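Local coordinates for salt-tolerant glutaminase (PDB 3AGD), which probably hydrolyses L-glutamine to L-glutamate and ammonium as a salt-tolerant member of the glutaminase family, whose fold is related to that of the beta-lactamases, at residues D57-I62 against A146-S151; G214-H217 against E222-L225. One frame throughout, in Å; residues are numbered along the deposited sequence.

Contact 1: D57-I62 against A146-S151; sequences DVEFTI and AGRRLS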
# COMPACT_ATOMS: atom_id res chain seq x y z
N ASP A 57 25.13 0.47 14.27
CA ASP A 57 25.74 -0.84 14.46
C ASP A 57 25.90 -1.22 15.93
O ASP A 57 26.71 -2.09 16.28
CB ASP A 57 27.10 -0.88 13.77
CG ASP A 57 27.56 -2.30 13.48
OD1 ASP A 57 28.75 -2.47 13.14
OD2 ASP A 57 26.74 -3.23 13.58
N VAL A 58 25.13 -0.57 16.80
CA VAL A 58 25.17 -0.85 18.23
C VAL A 58 24.02 -1.80 18.54
O VAL A 58 22.86 -1.49 18.24
CB VAL A 58 25.01 0.44 19.05
CG1 VAL A 58 24.94 0.10 20.52
CG2 VAL A 58 26.17 1.37 18.78
N GLU A 59 24.33 -2.94 19.14
CA GLU A 59 23.31 -3.92 19.47
C GLU A 59 22.42 -3.53 20.63
O GLU A 59 22.85 -2.85 21.57
CB GLU A 59 23.95 -5.28 19.77
CG GLU A 59 24.71 -5.90 18.61
CD GLU A 59 25.05 -7.36 18.86
OE1 GLU A 59 25.29 -7.73 20.03
OE2 GLU A 59 25.10 -8.14 17.88
N PHE A 60 21.16 -3.96 20.56
CA PHE A 60 20.18 -3.71 21.60
C PHE A 60 19.14 -4.81 21.50
O PHE A 60 19.01 -5.44 20.45
CB PHE A 60 19.54 -2.32 21.41
CG PHE A 60 18.97 -2.10 20.04
CD1 PHE A 60 17.72 -2.62 19.70
CD2 PHE A 60 19.69 -1.40 19.07
CE1 PHE A 60 17.20 -2.44 18.41
CE2 PHE A 60 19.18 -1.22 17.78
CZ PHE A 60 17.93 -1.74 17.45
N THR A 61 18.41 -5.07 22.57
CA THR A 61 17.39 -6.11 22.53
C THR A 61 16.21 -5.63 21.69
O THR A 61 15.68 -4.53 21.90
CB THR A 61 16.94 -6.51 23.94
OG1 THR A 61 16.51 -5.35 24.66
CG2 THR A 61 18.11 -7.15 24.69
N ILE A 62 15.82 -6.46 20.73
CA ILE A 62 14.74 -6.15 19.81
C ILE A 62 13.38 -5.99 20.47
O ILE A 62 12.51 -5.29 19.95
CB ILE A 62 14.67 -7.25 18.71
CG1 ILE A 62 13.66 -6.87 17.64
CG2 ILE A 62 14.30 -8.58 19.33
CD1 ILE A 62 13.68 -7.82 16.44
N ALA A 146 17.82 -11.54 9.15
CA ALA A 146 18.90 -10.59 9.41
C ALA A 146 20.13 -10.95 8.57
O ALA A 146 20.97 -10.10 8.28
CB ALA A 146 19.26 -10.58 10.89
N GLY A 147 20.23 -12.23 8.20
CA GLY A 147 21.35 -12.68 7.40
C GLY A 147 22.54 -13.12 8.24
O GLY A 147 23.63 -13.33 7.70
N ARG A 148 22.35 -13.25 9.55
CA ARG A 148 23.44 -13.68 10.42
C ARG A 148 22.87 -14.27 11.71
O ARG A 148 21.77 -13.92 12.13
CB ARG A 148 24.37 -12.51 10.75
CG ARG A 148 23.82 -11.49 11.74
CD ARG A 148 24.74 -10.28 11.86
NE ARG A 148 24.26 -9.30 12.83
CZ ARG A 148 24.38 -9.42 14.15
NH1 ARG A 148 23.90 -8.48 14.95
NH2 ARG A 148 25.00 -10.47 14.67
N ARG A 149 23.63 -15.18 12.32
CA ARG A 149 23.21 -15.82 13.56
C ARG A 149 23.14 -14.78 14.67
O ARG A 149 24.13 -14.13 14.99
CB ARG A 149 24.21 -16.92 13.96
CG ARG A 149 24.21 -18.12 13.03
CD ARG A 149 25.32 -19.11 13.40
NE ARG A 149 25.18 -20.38 12.69
CZ ARG A 149 24.18 -21.23 12.86
NH1 ARG A 149 23.22 -20.96 13.74
NH2 ARG A 149 24.13 -22.36 12.16
N LEU A 150 21.96 -14.62 15.26
CA LEU A 150 21.76 -13.66 16.33
C LEU A 150 21.86 -14.36 17.68
O LEU A 150 21.70 -15.58 17.77
CB LEU A 150 20.40 -12.99 16.20
CG LEU A 150 20.11 -12.29 14.87
CD1 LEU A 150 18.67 -11.79 14.86
CD2 LEU A 150 21.08 -11.13 14.67
N SER A 151 22.11 -13.58 18.74
CA SER A 151 22.22 -14.14 20.08
C SER A 151 21.30 -13.41 21.05
O SER A 151 20.95 -12.25 20.84
CB SER A 151 23.66 -14.04 20.59
OG SER A 151 24.56 -14.67 19.70

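Contact 2: G214-H217 against E222-L225; sequences GGIH and ERML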
# COMPACT_ATOMS: atom_id res chain seq x y z
N GLY A 214 8.08 -8.55 0.08
CA GLY A 214 7.14 -9.65 -0.04
C GLY A 214 7.77 -10.98 0.35
O GLY A 214 7.27 -12.04 -0.03
N GLY A 215 8.87 -10.94 1.10
CA GLY A 215 9.52 -12.17 1.53
C GLY A 215 10.85 -12.51 0.89
O GLY A 215 11.38 -13.59 1.12
N ILE A 216 11.40 -11.59 0.10
CA ILE A 216 12.68 -11.83 -0.57
C ILE A 216 13.84 -11.10 0.11
O ILE A 216 13.75 -9.90 0.40
CB ILE A 216 12.61 -11.38 -2.05
CG1 ILE A 216 11.53 -12.19 -2.78
CG2 ILE A 216 13.96 -11.58 -2.73
CD1 ILE A 216 11.20 -11.66 -4.17
N HIS A 217 14.93 -11.81 0.40
CA HIS A 217 16.06 -11.17 1.04
C HIS A 217 16.71 -10.23 0.04
O HIS A 217 17.13 -10.64 -1.04
CB HIS A 217 17.08 -12.19 1.55
CG HIS A 217 17.96 -11.65 2.63
ND1 HIS A 217 18.91 -10.68 2.40
CD2 HIS A 217 17.95 -11.86 3.97
CE1 HIS A 217 19.46 -10.32 3.55
NE2 HIS A 217 18.89 -11.02 4.52
N GLU A 222 17.08 -14.48 -2.42
CA GLU A 222 16.45 -15.73 -2.03
C GLU A 222 15.13 -15.47 -1.31
O GLU A 222 15.03 -14.52 -0.53
CB GLU A 222 17.39 -16.51 -1.10
CG GLU A 222 16.84 -17.86 -0.65
CD GLU A 222 17.63 -18.46 0.51
OE1 GLU A 222 18.87 -18.57 0.39
OE2 GLU A 222 17.01 -18.82 1.53
N ARG A 223 14.12 -16.30 -1.56
CA ARG A 223 12.85 -16.12 -0.88
C ARG A 223 12.93 -16.72 0.51
O ARG A 223 13.19 -17.91 0.67
CB ARG A 223 11.70 -16.77 -1.67
CG ARG A 223 10.35 -16.70 -0.94
CD ARG A 223 9.18 -17.06 -1.85
NE ARG A 223 9.01 -16.08 -2.92
CZ ARG A 223 8.57 -14.84 -2.74
NH1 ARG A 223 8.24 -14.41 -1.52
NH2 ARG A 223 8.46 -14.02 -3.78
N MET A 224 12.72 -15.88 1.52
CA MET A 224 12.77 -16.31 2.91
C MET A 224 11.39 -16.65 3.45
O MET A 224 11.26 -17.48 4.35
CB MET A 224 13.37 -15.20 3.79
CG MET A 224 14.69 -14.66 3.28
SD MET A 224 15.88 -15.98 2.94
CE MET A 224 16.37 -16.42 4.61
N LEU A 225 10.36 -16.02 2.88
CA LEU A 225 8.99 -16.24 3.32
C LEU A 225 7.99 -16.19 2.17
O LEU A 225 8.20 -15.48 1.19
CB LEU A 225 8.56 -15.18 4.34
CG LEU A 225 9.28 -15.00 5.68
CD1 LEU A 225 8.85 -13.68 6.31
CD2 LEU A 225 8.94 -16.17 6.61
O HOH W 1 7.47 -11.09 -3.33

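Contact 1: D57-I62 against A146-S151
Glu59 and Arg148 form a salt bridge on the surface of the glutaminase domain, from Glu59, in the segment that carries strand 60-61, to the loop between helices 131-146 and 154-161. It is a slender link: these two residues account for practically all of the 57 Å² buried between the segments. The loop begins at Gly147, where positive phi ends the helical path, and Arg148 follows it. From CB, the arginine places CG between the backbone N and the carbonyl carbon (chi1 74°), then runs extended through CD to NE. Along this course CG passes 4.0 Å from Leu150 CD2. The same methyl then lies over the centre of the guanidinium, 3.8 Å from CZ, so a buried leucine of the same loop backs one face of the charged group. Beyond CZ the chain splits. NH1 donates to Glu59 OE2 at 3.2 Å with an N-H...O angle of 151°, whereas NH2 stays 4.0 Å from that oxygen; the pairing is therefore single-pronged, even though carboxylate and guanidinium planes lie only 18° apart. Glu59 contributes an extended chain beyond CG, which carries its carboxylate across to the loop. NH1 has a stronger partner in Asp203 of helix 201-212, and Tyr366 of the second subunit packs on Arg148. Two carboxylates thus share NH1, which probably helps hold the guanidinium in position. On the glutamate side, OE2 receives NH1 from its anti side, with the nitrogen slightly out of the carboxylate plane.

Contact 2: G214-H217 against E222-L225
A hairpin-like turn joins helices 201-212 and 227-240, and its two arms meet through a single antiparallel beta bridge. Gly214 ends the first helix in a Schellman motif, and Ile216 and Arg223 then face each other as a non-hydrogen-bonded pair, their CA atoms 4.3 Å apart. Backbone bonds bracket that pair. His217 N reaches Glu222 O at 2.9 Å in a nearly straight bond (171°). At the other end, Gly215 O takes two amides: Met224 N at 2.7 Å, close to the line of the carbonyl, and Leu225 N at 3.2 Å on a lone pair. The arms are not strictly antiparallel, their end-to-end directions being 136° apart.

Arg223 closes the side of the turn. Its chain bends at chi3 (-66°), bringing the guanidinium back over the first arm. NH1 donates to Gly214 O at 3.0 Å and to Leu225 O at 2.9 Å, both acceptors in the guanidinium plane, while Ile216 CG1 covers one face toward the rim. NH2 lies 3.6 Å from Ile216 CD1 and donates to a water that also bonds weakly to Gly214 O. Along another side, Met224 CG meets His217 CB at 3.8 Å, near the plane of the imidazole and at its edge. His217 ND1 is bonded to Met219 N inside the turn, and Glu222 OE1 pairs with Arg368 of the second subunit. With NH1 gripping carbonyls from both arms, the guanidinium ties the two arms together: its charge is met by backbone dipoles rather than by a carboxylate in either arm, and the two bonds in its plane should limit its rotation.

Contact 1 closes before contact 2 opens, so the two follow in series along the glutaminase domain, with centres about 19 Å apart. They meet at the C-terminal end of helix 131-146, where Gly147 N lies 4.1 Å from His217 NE2 and Leu145 O receives a weak hydrogen bond from the same imidazole nitrogen. Helix 201-212 is also common to both: Asp203 near its start pairs with Arg148, and its far end leads into 214-217. Both contacts touch the second subunit, at Tyr366 and at Arg368 and Trp369 respectively, so both loops border the second subunit, away from the glutamate-binding residues.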